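Local coordinates for putative L-alanine-DL-glutamate epimerase (Burkholderia xenovorans, PDB 3GO2), which probably acts as a magnesium-dependent racemase or epimerase of the mandelate racemase/muconate lactonizing enzyme family, at residues A176-P179 against G180-V183; C126-W129 against R130-P134; C13-W17 against R18-F22; Y229-I232 against L233-L236; N319-G322 against H323-M327. One frame throughout, in Å; residues are numbered along the deposited sequence.

Interaction 1: residues A176-P179 against G180-V183; sequences AWRP and GFAV
R178 and V183 pair across a tight turn that carries a G1 beta bulge: R178 is matched by two residues, A182 and V183. The turn follows strand 175-176 in the barrel domain. R178 O takes two backbone donors. V183 N lies 3.1 Å from R178 O, and F181 N 2.9 Å from the same R178 O. They come from opposite faces of the carbonyl group, each well out of its plane and off the lone pairs. R178 N gives its hydrogen to V183 O at 2.7 Å, which closes the antiparallel pair. The next carbonyl is used too, for A182 N lies 2.9 Å from P179 O, well above the carbonyl plane. Outside the turn, G180 N donates to N223 OD1, and G180 O accepts from R77 of the second subunit. F181 and A182 also pack on C74 of that subunit.

R178 is seen to bind fumarate and 2-oxoglutarate in structures of this protein. Neither ligand is bound to this chain. The R178 chain bends at chi3 (58°), and V183 CB lies over one face of the guanidinium. The F181 ring is inclined to the guanidinium by 69°. Its CD2 lies near the guanidinium plane, at the edge, 3.9 Å from R178 NH1.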
# COMPACT_ATOMS: atom_id res chain seq x y z
N ALA A 176 -18.41 25.11 -29.37
CA ALA A 176 -17.86 24.03 -28.56
C ALA A 176 -17.00 24.62 -27.48
O ALA A 176 -16.46 25.72 -27.63
CB ALA A 176 -17.05 23.06 -29.40
N TRP A 177 -16.89 23.88 -26.39
CA TRP A 177 -16.07 24.23 -25.25
C TRP A 177 -14.98 23.16 -25.19
O TRP A 177 -15.25 22.03 -24.75
CB TRP A 177 -16.90 24.25 -23.97
CG TRP A 177 -16.10 24.64 -22.71
CD1 TRP A 177 -15.69 23.80 -21.68
CD2 TRP A 177 -15.61 25.93 -22.39
NE1 TRP A 177 -15.00 24.52 -20.76
CE2 TRP A 177 -14.92 25.82 -21.16
CE3 TRP A 177 -15.65 27.16 -23.03
CZ2 TRP A 177 -14.30 26.91 -20.55
CZ3 TRP A 177 -15.04 28.25 -22.42
CH2 TRP A 177 -14.37 28.11 -21.19
N ARG A 178 -13.77 23.52 -25.63
CA ARG A 178 -12.65 22.59 -25.77
C ARG A 178 -11.35 23.21 -25.24
O ARG A 178 -10.30 23.16 -25.90
CB ARG A 178 -12.44 22.19 -27.23
CG ARG A 178 -13.65 21.56 -27.90
CD ARG A 178 -13.54 21.65 -29.39
NE ARG A 178 -12.33 21.00 -29.82
CZ ARG A 178 -11.61 21.35 -30.89
NH1 ARG A 178 -10.49 20.67 -31.16
NH2 ARG A 178 -11.99 22.35 -31.68
N PRO A 179 -11.41 23.78 -24.02
CA PRO A 179 -10.20 24.42 -23.49
C PRO A 179 -8.99 23.47 -23.37
O PRO A 179 -7.84 23.91 -23.43
CB PRO A 179 -10.65 24.91 -22.10
CG PRO A 179 -11.69 23.97 -21.70
CD PRO A 179 -12.46 23.67 -23.00
N GLY A 180 -9.22 22.19 -23.17
CA GLY A 180 -8.10 21.26 -23.11
C GLY A 180 -7.29 21.21 -24.39
O GLY A 180 -6.11 20.82 -24.37
N PHE A 181 -7.93 21.59 -25.50
CA PHE A 181 -7.25 21.71 -26.80
C PHE A 181 -7.13 23.17 -27.26
O PHE A 181 -6.92 23.44 -28.47
CB PHE A 181 -7.98 20.88 -27.87
CG PHE A 181 -8.13 19.42 -27.55
CD1 PHE A 181 -7.14 18.70 -26.89
CD2 PHE A 181 -9.23 18.71 -28.02
CE1 PHE A 181 -7.28 17.34 -26.65
CE2 PHE A 181 -9.36 17.36 -27.78
CZ PHE A 181 -8.39 16.68 -27.10
N ALA A 182 -7.19 24.09 -26.27
CA ALA A 182 -6.97 25.54 -26.43
C ALA A 182 -8.00 26.22 -27.32
O ALA A 182 -7.70 27.22 -27.98
CB ALA A 182 -5.55 25.82 -26.91
N VAL A 183 -9.22 25.68 -27.32
CA VAL A 183 -10.36 26.36 -27.93
C VAL A 183 -11.49 26.42 -26.90
O VAL A 183 -12.30 25.50 -26.81
CB VAL A 183 -10.81 25.70 -29.23
CG1 VAL A 183 -11.95 26.51 -29.83
CG2 VAL A 183 -9.65 25.60 -30.21

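Interaction 2: residues C126-W129 against R130-P134; sequences CPTW and RINHP
W129 and H133 make the aromatic contact. It is an offset edge-to-face pair, with the H133 edge toward the W129 face and the planes at 69°. H133 CD2 comes within 3.8 Å of W129 CE3. The two side chains run side by side and point the same way. With chi1 at -52°, H133 CG stands beside its own backbone N, and the ring is carried back along the indole. H125 and F137 stack on W129, and H133 stacks on W17.

The apolar contact is P127 with I131. Their side chains lie alongside each other, and P127 CG meets I131 CD1 at 4.0 Å. The peptide bond before P127 is cis.

The backbone bonds mark a short helix, 128-132, with P127 at its N-cap. I131 N donates to P127 O at 2.9 Å. N132 N donates to T128 O at 2.8 Å, and H133 N to W129 O at 2.9 Å. H133 is the first residue to leave helical angles.

The polar side-chain atoms of T128, R130 and W129 find their partners elsewhere in the fold. T128 OG1 is hydrogen-bonded to N165, a residue of the fumarate site seen in this protein. The other branch of T128, CG2, is anti to the backbone N and lies 3.5 Å from N132 ND2. R130 extends from CG to NE and forms salt bridges with D347 and E153. Two carboxylates thus hold its guanidinium and probably stabilise its positive charge. W129 NE1 makes a weak hydrogen bond to D345 OD2.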
# COMPACT_ATOMS: atom_id res chain seq x y z
N CYS A 126 -22.17 13.53 -32.27
CA CYS A 126 -23.60 13.67 -32.54
C CYS A 126 -24.23 14.49 -31.44
O CYS A 126 -24.56 13.94 -30.38
CB CYS A 126 -24.24 12.29 -32.57
SG CYS A 126 -26.04 12.33 -32.90
N PRO A 127 -24.47 15.78 -31.67
CA PRO A 127 -24.44 16.56 -32.93
C PRO A 127 -23.15 17.36 -33.20
O PRO A 127 -23.14 18.33 -33.98
CB PRO A 127 -25.63 17.52 -32.75
CG PRO A 127 -25.75 17.68 -31.24
CD PRO A 127 -24.99 16.59 -30.55
N THR A 128 -22.06 16.94 -32.57
CA THR A 128 -20.81 17.68 -32.63
C THR A 128 -20.34 18.08 -34.04
O THR A 128 -19.97 19.23 -34.25
CB THR A 128 -19.73 16.86 -31.92
OG1 THR A 128 -20.21 16.49 -30.63
CG2 THR A 128 -18.42 17.60 -31.83
N TRP A 129 -20.36 17.13 -34.97
CA TRP A 129 -19.98 17.38 -36.35
C TRP A 129 -20.91 18.38 -37.05
O TRP A 129 -20.44 19.23 -37.77
CB TRP A 129 -19.94 16.06 -37.13
CG TRP A 129 -18.65 15.27 -37.06
CD1 TRP A 129 -18.39 14.12 -37.76
CD2 TRP A 129 -17.48 15.53 -36.27
NE1 TRP A 129 -17.14 13.65 -37.45
CE2 TRP A 129 -16.56 14.49 -36.54
CE3 TRP A 129 -17.13 16.51 -35.35
CZ2 TRP A 129 -15.31 14.41 -35.92
CZ3 TRP A 129 -15.88 16.45 -34.75
CH2 TRP A 129 -14.99 15.40 -35.04
N ARG A 130 -22.22 18.28 -36.83
CA ARG A 130 -23.15 19.24 -37.43
C ARG A 130 -23.04 20.63 -36.83
O ARG A 130 -23.39 21.62 -37.46
CB ARG A 130 -24.60 18.74 -37.33
CG ARG A 130 -24.83 17.51 -38.19
CD ARG A 130 -26.19 16.88 -37.98
NE ARG A 130 -26.29 15.61 -38.67
CZ ARG A 130 -27.42 14.97 -38.93
NH1 ARG A 130 -28.59 15.48 -38.56
NH2 ARG A 130 -27.39 13.82 -39.57
N ILE A 131 -22.57 20.73 -35.59
CA ILE A 131 -22.37 22.03 -34.97
C ILE A 131 -21.03 22.63 -35.38
O ILE A 131 -20.94 23.83 -35.72
CB ILE A 131 -22.40 21.93 -33.43
CG1 ILE A 131 -23.78 21.47 -32.93
CG2 ILE A 131 -21.96 23.26 -32.79
CD1 ILE A 131 -23.77 21.10 -31.46
N ASN A 132 -19.97 21.82 -35.33
CA ASN A 132 -18.60 22.30 -35.52
C ASN A 132 -18.17 22.40 -36.98
O ASN A 132 -17.37 23.29 -37.32
CB ASN A 132 -17.60 21.42 -34.77
CG ASN A 132 -17.70 21.53 -33.26
OD1 ASN A 132 -18.39 22.40 -32.72
ND2 ASN A 132 -16.97 20.68 -32.57
N HIS A 133 -18.68 21.50 -37.83
CA HIS A 133 -18.27 21.44 -39.23
C HIS A 133 -19.46 21.41 -40.20
O HIS A 133 -19.55 20.52 -41.05
CB HIS A 133 -17.32 20.24 -39.42
CG HIS A 133 -16.19 20.22 -38.45
ND1 HIS A 133 -15.18 21.16 -38.47
CD2 HIS A 133 -15.91 19.39 -37.42
CE1 HIS A 133 -14.34 20.91 -37.49
NE2 HIS A 133 -14.75 19.84 -36.84
N PRO A 134 -20.39 22.38 -40.06
CA PRO A 134 -21.61 22.43 -40.86
C PRO A 134 -21.39 22.58 -42.38
O PRO A 134 -22.29 22.24 -43.15
CB PRO A 134 -22.33 23.68 -40.31
CG PRO A 134 -21.26 24.53 -39.75
CD PRO A 134 -20.27 23.55 -39.17

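Interaction 3: residues C13-W17 against R18-F22; sequences CDAGW and RNYHF
R18 lies along the indole of W17, and both are in the turn of the beta hairpin formed by strands 5-14 and 19-27. This hairpin belongs to the N-terminal domain of the family. R18 CB starts beside the W17 carbonyl, 3.3 Å from W17 O. With chi1 at 57°, R18 CG sits between the backbone N and the carbonyl carbon and approaches W17 CE2. The chain is then extended. R18 CD lies over the face of the six-membered ring, 3.7 Å from its centroid, as a CH-pi contact. R18 NE is 3.4 Å from W17 CZ2 and also donates to a water at 2.8 Å. That water donates to A15 O and so bridges the turn. R18 CZ stays over W17 CZ2, with guanidinium and ring planes only 13° apart. At the tip, R18 NH2 bonds to F320 O.

Beyond the turn, C13 and Y20 form an antiparallel hydrogen-bonded pair. Y20 N donates to C13 O at 2.9 Å, and C13 N to Y20 O. A15 N donates to R18 O at 2.7 Å, nearer the turn. A15 CB stands over the Y20 face, 3.6 Å from the ring centroid. C13 SG is placed obliquely to the Y20 ring, but in the plane of the F22 ring at its edge. Y20 OH is bonded to E352.

The guanidinium is thus held by lying flat over the indole edge at W17 CZ2 and by its polar bonds. These probably limit its rotation and bring a probable positive charge to a backbone carbonyl of the barrel domain.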
# COMPACT_ATOMS: atom_id res chain seq x y z
N CYS A 13 -5.10 12.94 -48.46
CA CYS A 13 -6.14 13.63 -49.20
C CYS A 13 -6.98 14.51 -48.31
O CYS A 13 -7.01 14.37 -47.07
CB CYS A 13 -7.02 12.62 -49.95
SG CYS A 13 -8.13 11.65 -48.90
N ASP A 14 -7.68 15.44 -48.94
CA ASP A 14 -8.56 16.37 -48.22
C ASP A 14 -9.73 15.63 -47.58
O ASP A 14 -10.36 14.79 -48.22
CB ASP A 14 -9.15 17.38 -49.22
CG ASP A 14 -9.95 18.44 -48.53
OD1 ASP A 14 -9.41 19.07 -47.62
OD2 ASP A 14 -11.13 18.61 -48.87
N ALA A 15 -9.99 15.95 -46.32
CA ALA A 15 -11.19 15.48 -45.61
C ALA A 15 -11.97 16.67 -45.00
O ALA A 15 -12.62 16.56 -43.97
CB ALA A 15 -10.82 14.41 -44.54
N GLY A 16 -11.90 17.82 -45.65
CA GLY A 16 -12.73 18.98 -45.32
C GLY A 16 -12.05 19.90 -44.34
O GLY A 16 -11.45 20.90 -44.74
N TRP A 17 -12.13 19.54 -43.05
CA TRP A 17 -11.54 20.33 -41.96
C TRP A 17 -10.28 19.68 -41.42
O TRP A 17 -9.69 20.13 -40.44
CB TRP A 17 -12.57 20.48 -40.84
CG TRP A 17 -13.07 19.17 -40.31
CD1 TRP A 17 -14.02 18.38 -40.87
CD2 TRP A 17 -12.63 18.51 -39.12
NE1 TRP A 17 -14.20 17.26 -40.10
CE2 TRP A 17 -13.36 17.31 -39.03
CE3 TRP A 17 -11.69 18.81 -38.14
CZ2 TRP A 17 -13.20 16.42 -37.97
CZ3 TRP A 17 -11.53 17.93 -37.09
CH2 TRP A 17 -12.27 16.74 -37.02
N ARG A 18 -9.87 18.59 -42.08
CA ARG A 18 -8.70 17.84 -41.76
C ARG A 18 -8.35 17.03 -43.01
O ARG A 18 -9.07 17.04 -44.00
CB ARG A 18 -8.97 16.90 -40.57
CG ARG A 18 -10.12 15.96 -40.84
CD ARG A 18 -10.37 15.01 -39.67
NE ARG A 18 -11.56 14.19 -39.93
CZ ARG A 18 -11.99 13.22 -39.13
NH1 ARG A 18 -11.35 12.94 -37.99
NH2 ARG A 18 -13.09 12.53 -39.47
N ASN A 19 -7.24 16.29 -42.94
CA ASN A 19 -6.88 15.39 -44.01
C ASN A 19 -6.98 13.96 -43.56
O ASN A 19 -6.93 13.67 -42.35
CB ASN A 19 -5.45 15.66 -44.44
CG ASN A 19 -5.28 17.05 -45.03
OD1 ASN A 19 -6.14 17.50 -45.78
ND2 ASN A 19 -4.18 17.71 -44.68
N TYR A 20 -7.07 13.06 -44.52
CA TYR A 20 -6.86 11.64 -44.25
C TYR A 20 -5.47 11.28 -44.70
O TYR A 20 -4.97 11.84 -45.66
CB TYR A 20 -7.81 10.78 -45.05
CG TYR A 20 -9.27 10.83 -44.68
CD1 TYR A 20 -9.71 11.20 -43.40
CD2 TYR A 20 -10.22 10.42 -45.60
CE1 TYR A 20 -11.04 11.20 -43.09
CE2 TYR A 20 -11.55 10.41 -45.28
CZ TYR A 20 -11.95 10.80 -44.03
OH TYR A 20 -13.30 10.77 -43.74
N HIS A 21 -4.86 10.31 -44.04
CA HIS A 21 -3.57 9.79 -44.44
C HIS A 21 -3.60 8.27 -44.55
O HIS A 21 -4.34 7.61 -43.82
CB HIS A 21 -2.49 10.15 -43.42
CG HIS A 21 -2.34 11.62 -43.19
ND1 HIS A 21 -1.27 12.34 -43.70
CD2 HIS A 21 -3.07 12.50 -42.46
CE1 HIS A 21 -1.37 13.60 -43.31
NE2 HIS A 21 -2.45 13.73 -42.57
N PHE A 22 -2.77 7.73 -45.42
CA PHE A 22 -2.74 6.29 -45.69
C PHE A 22 -1.33 5.80 -45.84
O PHE A 22 -0.47 6.55 -46.31
CB PHE A 22 -3.52 5.96 -46.99
CG PHE A 22 -4.89 6.52 -47.01
CD1 PHE A 22 -5.92 5.86 -46.38
CD2 PHE A 22 -5.16 7.72 -47.64
CE1 PHE A 22 -7.20 6.41 -46.38
CE2 PHE A 22 -6.44 8.26 -47.64
CZ PHE A 22 -7.44 7.62 -47.01
O HOH W 1 -13.48 15.04 -41.77

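Interaction 4: residues Y229-I232 against L233-L236; sequences YLKI and LREL
R234 folds back over L230, one turn earlier on helix 226-235. The side chains meet at a slant. L230 CB lies over one face of the guanidinium, off its centre, 3.8 Å from R234 CZ. R234 is extended from CG to NE, with CG beside its own backbone N (chi1 -68°). This lays the chain back along the helix, and R234 CG passes 3.2 Å from L230 O. I232 and L236 lie side by side, with I232 CG2 and L236 CD1 3.8 Å apart.

Regular i to i+4 backbone bonds set this spacing. L233 N donates to Y229 O at 2.9 Å, R234 N to L230 O at 2.9 Å, and E235 N to K231 O at 3.0 Å. L236 N still donates to I232 O at 3.0 Å, although L236 itself leaves helical angles.

Further out, I232 and L236 pack on helix 193-210, while Y229 and L233 pack on V257 of helix 251-259. E235 forms a salt bridge with R200. The helix is the link in the beta-alpha-beta unit of strands 215-219 and 243-245. R234 touches P262 of the third subunit.

Between side chains the contact is van der Waals packing: one apolar pair and a guanidinium laid over an aliphatic CB. K231 NZ and R234 NH1 stay 6.5 Å apart, so any repulsion between them is probably modest.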
# COMPACT_ATOMS: atom_id res chain seq x y z
N TYR A 229 -14.16 17.80 -13.25
CA TYR A 229 -14.89 16.57 -13.61
C TYR A 229 -15.88 16.20 -12.50
O TYR A 229 -17.03 15.86 -12.77
CB TYR A 229 -13.92 15.41 -13.91
CG TYR A 229 -13.00 15.65 -15.09
CD1 TYR A 229 -13.51 15.85 -16.36
CD2 TYR A 229 -11.61 15.59 -14.96
CE1 TYR A 229 -12.69 16.05 -17.44
CE2 TYR A 229 -10.78 15.78 -16.04
CZ TYR A 229 -11.32 16.02 -17.29
OH TYR A 229 -10.52 16.19 -18.39
N LEU A 230 -15.47 16.31 -11.24
CA LEU A 230 -16.37 16.02 -10.11
C LEU A 230 -17.56 16.98 -10.13
O LEU A 230 -18.71 16.57 -9.92
CB LEU A 230 -15.63 16.11 -8.79
CG LEU A 230 -14.58 15.02 -8.49
CD1 LEU A 230 -13.50 15.48 -7.45
CD2 LEU A 230 -15.27 13.73 -8.04
N LYS A 231 -17.30 18.25 -10.42
CA LYS A 231 -18.38 19.24 -10.47
C LYS A 231 -19.40 18.85 -11.56
O LYS A 231 -20.62 18.95 -11.37
CB LYS A 231 -17.83 20.63 -10.71
CG LYS A 231 -17.13 21.18 -9.47
CD LYS A 231 -16.29 22.40 -9.74
CE LYS A 231 -17.09 23.60 -10.15
NZ LYS A 231 -17.57 24.40 -9.01
N ILE A 232 -18.88 18.38 -12.69
CA ILE A 232 -19.73 17.97 -13.81
C ILE A 232 -20.54 16.75 -13.43
O ILE A 232 -21.76 16.73 -13.63
CB ILE A 232 -18.92 17.72 -15.10
CG1 ILE A 232 -18.39 19.06 -15.64
CG2 ILE A 232 -19.80 16.95 -16.13
CD1 ILE A 232 -17.25 18.91 -16.69
N LEU A 233 -19.90 15.76 -12.83
CA LEU A 233 -20.61 14.55 -12.41
C LEU A 233 -21.69 14.82 -11.36
O LEU A 233 -22.75 14.21 -11.38
CB LEU A 233 -19.62 13.50 -11.87
CG LEU A 233 -18.62 12.99 -12.91
CD1 LEU A 233 -17.57 12.12 -12.19
CD2 LEU A 233 -19.31 12.18 -14.03
N ARG A 234 -21.43 15.75 -10.44
CA ARG A 234 -22.45 16.16 -9.46
C ARG A 234 -23.63 16.87 -10.10
O ARG A 234 -24.80 16.61 -9.75
CB ARG A 234 -21.85 17.08 -8.41
CG ARG A 234 -20.88 16.43 -7.51
CD ARG A 234 -20.04 17.47 -6.79
NE ARG A 234 -18.96 16.80 -6.10
CZ ARG A 234 -17.76 17.32 -5.82
NH1 ARG A 234 -17.44 18.56 -6.18
NH2 ARG A 234 -16.85 16.54 -5.22
N GLU A 235 -23.35 17.78 -11.02
CA GLU A 235 -24.41 18.45 -11.77
C GLU A 235 -25.31 17.44 -12.49
O GLU A 235 -26.55 17.58 -12.51
CB GLU A 235 -23.81 19.41 -12.78
CG GLU A 235 -24.83 20.08 -13.71
CD GLU A 235 -25.74 21.09 -13.03
OE1 GLU A 235 -25.26 21.84 -12.17
OE2 GLU A 235 -26.94 21.17 -13.40
N LEU A 236 -24.69 16.43 -13.08
CA LEU A 236 -25.39 15.46 -13.94
C LEU A 236 -25.69 14.17 -13.23
O LEU A 236 -25.86 13.12 -13.85
CB LEU A 236 -24.56 15.19 -15.19
CG LEU A 236 -24.19 16.42 -16.02
CD1 LEU A 236 -23.28 16.01 -17.17
CD2 LEU A 236 -25.44 17.19 -16.50

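Interaction 5: residues N319-G322 against H323-M327; sequences NFYG and HLCTM
G322 O receives the backbone N of T326 at 3.2 Å and also a hydrogen from a water, whose O lies 3.0 Å from G322 O. T326 N lies in the carbonyl plane, and its bond starts helix 323-335, with G322 at the N-cap. The water makes four bonds. It donates to N319 OD1 at 2.7 Å as well as to G322 O. It accepts from Y321 N and from T326 OG1, each at 3.0 Å. It therefore ties the loop to the first turn of the helix.

N319 reaches the helix because its CG is anti to the backbone N (chi1 -176°). Its side chain meets T326 at about a right angle, and N319 ND2 is 3.1 Å from T326 OG1. The amide oxygen, OD1, has a second donor in N329 ND2.

The thiol packs on the tyrosine. C325 SG touches Y321 CB at 3.5 Å and sits obliquely to the ring, 4.4 Å from its centroid. This is a Cys sulfur-aromatic contact. Y321 OH is bonded to D292, which fixes the far end of the ring.

E36 of strand 32-37 accepts hydrogen bonds at the helix start, from G322 N on OE2 and from C325 N on OE1. H323 N goes to E352, and H323 NE2 to D353. The loop follows barrel strand 314-317. N319 and T326 pack against strand 342-344, Y321 and C325 touch I294 of helix 293-296, and L324 lies against strand 32-37 of the N-terminal domain.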
# COMPACT_ATOMS: atom_id res chain seq x y z
N ASN A 319 -12.76 5.40 -33.07
CA ASN A 319 -13.00 5.33 -34.51
C ASN A 319 -13.76 6.55 -34.97
O ASN A 319 -14.98 6.59 -34.81
CB ASN A 319 -13.79 4.06 -34.82
CG ASN A 319 -14.00 3.86 -36.29
OD1 ASN A 319 -13.04 3.89 -37.06
ND2 ASN A 319 -15.25 3.68 -36.71
N PHE A 320 -13.05 7.51 -35.54
CA PHE A 320 -13.67 8.78 -35.95
C PHE A 320 -12.99 9.38 -37.19
O PHE A 320 -12.91 10.60 -37.37
CB PHE A 320 -13.75 9.75 -34.76
CG PHE A 320 -12.45 10.41 -34.40
CD1 PHE A 320 -12.29 11.80 -34.58
CD2 PHE A 320 -11.39 9.69 -33.88
CE1 PHE A 320 -11.09 12.41 -34.24
CE2 PHE A 320 -10.20 10.31 -33.56
CZ PHE A 320 -10.04 11.65 -33.74
N TYR A 321 -12.53 8.50 -38.06
CA TYR A 321 -11.76 8.87 -39.22
C TYR A 321 -12.53 8.41 -40.47
O TYR A 321 -13.77 8.45 -40.50
CB TYR A 321 -10.39 8.20 -39.13
CG TYR A 321 -9.70 8.24 -37.77
CD1 TYR A 321 -8.94 9.35 -37.40
CD2 TYR A 321 -9.76 7.14 -36.88
CE1 TYR A 321 -8.24 9.39 -36.14
CE2 TYR A 321 -9.10 7.16 -35.61
CZ TYR A 321 -8.33 8.30 -35.26
OH TYR A 321 -7.63 8.36 -34.06
N GLY A 322 -11.82 7.93 -41.49
CA GLY A 322 -12.45 7.51 -42.73
C GLY A 322 -12.92 6.07 -42.72
O GLY A 322 -12.80 5.35 -41.72
N HIS A 323 -13.46 5.62 -43.86
CA HIS A 323 -14.01 4.26 -43.93
C HIS A 323 -12.98 3.19 -43.67
O HIS A 323 -13.31 2.15 -43.13
CB HIS A 323 -14.64 3.96 -45.30
CG HIS A 323 -15.95 4.62 -45.54
ND1 HIS A 323 -16.76 5.09 -44.52
CD2 HIS A 323 -16.62 4.88 -46.69
CE1 HIS A 323 -17.87 5.59 -45.04
NE2 HIS A 323 -17.80 5.48 -46.36
N LEU A 324 -11.73 3.38 -44.09
CA LEU A 324 -10.73 2.34 -43.84
C LEU A 324 -10.49 2.15 -42.33
O LEU A 324 -10.39 1.01 -41.86
CB LEU A 324 -9.44 2.60 -44.60
CG LEU A 324 -8.30 1.61 -44.36
CD1 LEU A 324 -8.75 0.17 -44.55
CD2 LEU A 324 -7.12 1.92 -45.29
N CYS A 325 -10.44 3.24 -41.58
CA CYS A 325 -10.34 3.11 -40.11
C CYS A 325 -11.52 2.34 -39.55
O CYS A 325 -11.35 1.54 -38.63
CB CYS A 325 -10.23 4.46 -39.43
SG CYS A 325 -8.62 5.25 -39.70
N THR A 326 -12.72 2.57 -40.08
CA THR A 326 -13.89 1.84 -39.60
C THR A 326 -13.73 0.36 -39.86
O THR A 326 -14.05 -0.48 -38.98
CB THR A 326 -15.19 2.36 -40.25
OG1 THR A 326 -15.40 3.72 -39.84
CG2 THR A 326 -16.40 1.53 -39.80
N MET A 327 -13.23 0.00 -41.05
CA MET A 327 -13.06 -1.42 -41.38
C MET A 327 -11.91 -2.04 -40.56
O MET A 327 -12.00 -3.18 -40.14
CB MET A 327 -12.88 -1.60 -42.88
CG MET A 327 -14.07 -1.15 -43.68
SD MET A 327 -15.67 -1.95 -43.24
CE MET A 327 -16.40 -2.10 -44.92
O HOH W 2 -13.54 5.81 -38.82

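In the fold
All five contacts are local, and they follow one another along the chain without nesting or crossing. Interaction 3 comes first and closes the hairpin of the N-terminal domain. Interaction 2 forms the short helix after strand 118-123. Interaction 1 closes the turn after strand 175-176. Interaction 4 is the end of a barrel helix, and interaction 5 joins a barrel strand to its helix. Interaction 2 touches three others: A176 of interaction 1, W17 of interaction 3 and F320 of interaction 5. Interactions 3 and 5 also meet directly, joining the N-terminal domain to the barrel. Interaction 4 touches none of the others; its nearest atoms are about 7 Å from interaction 1.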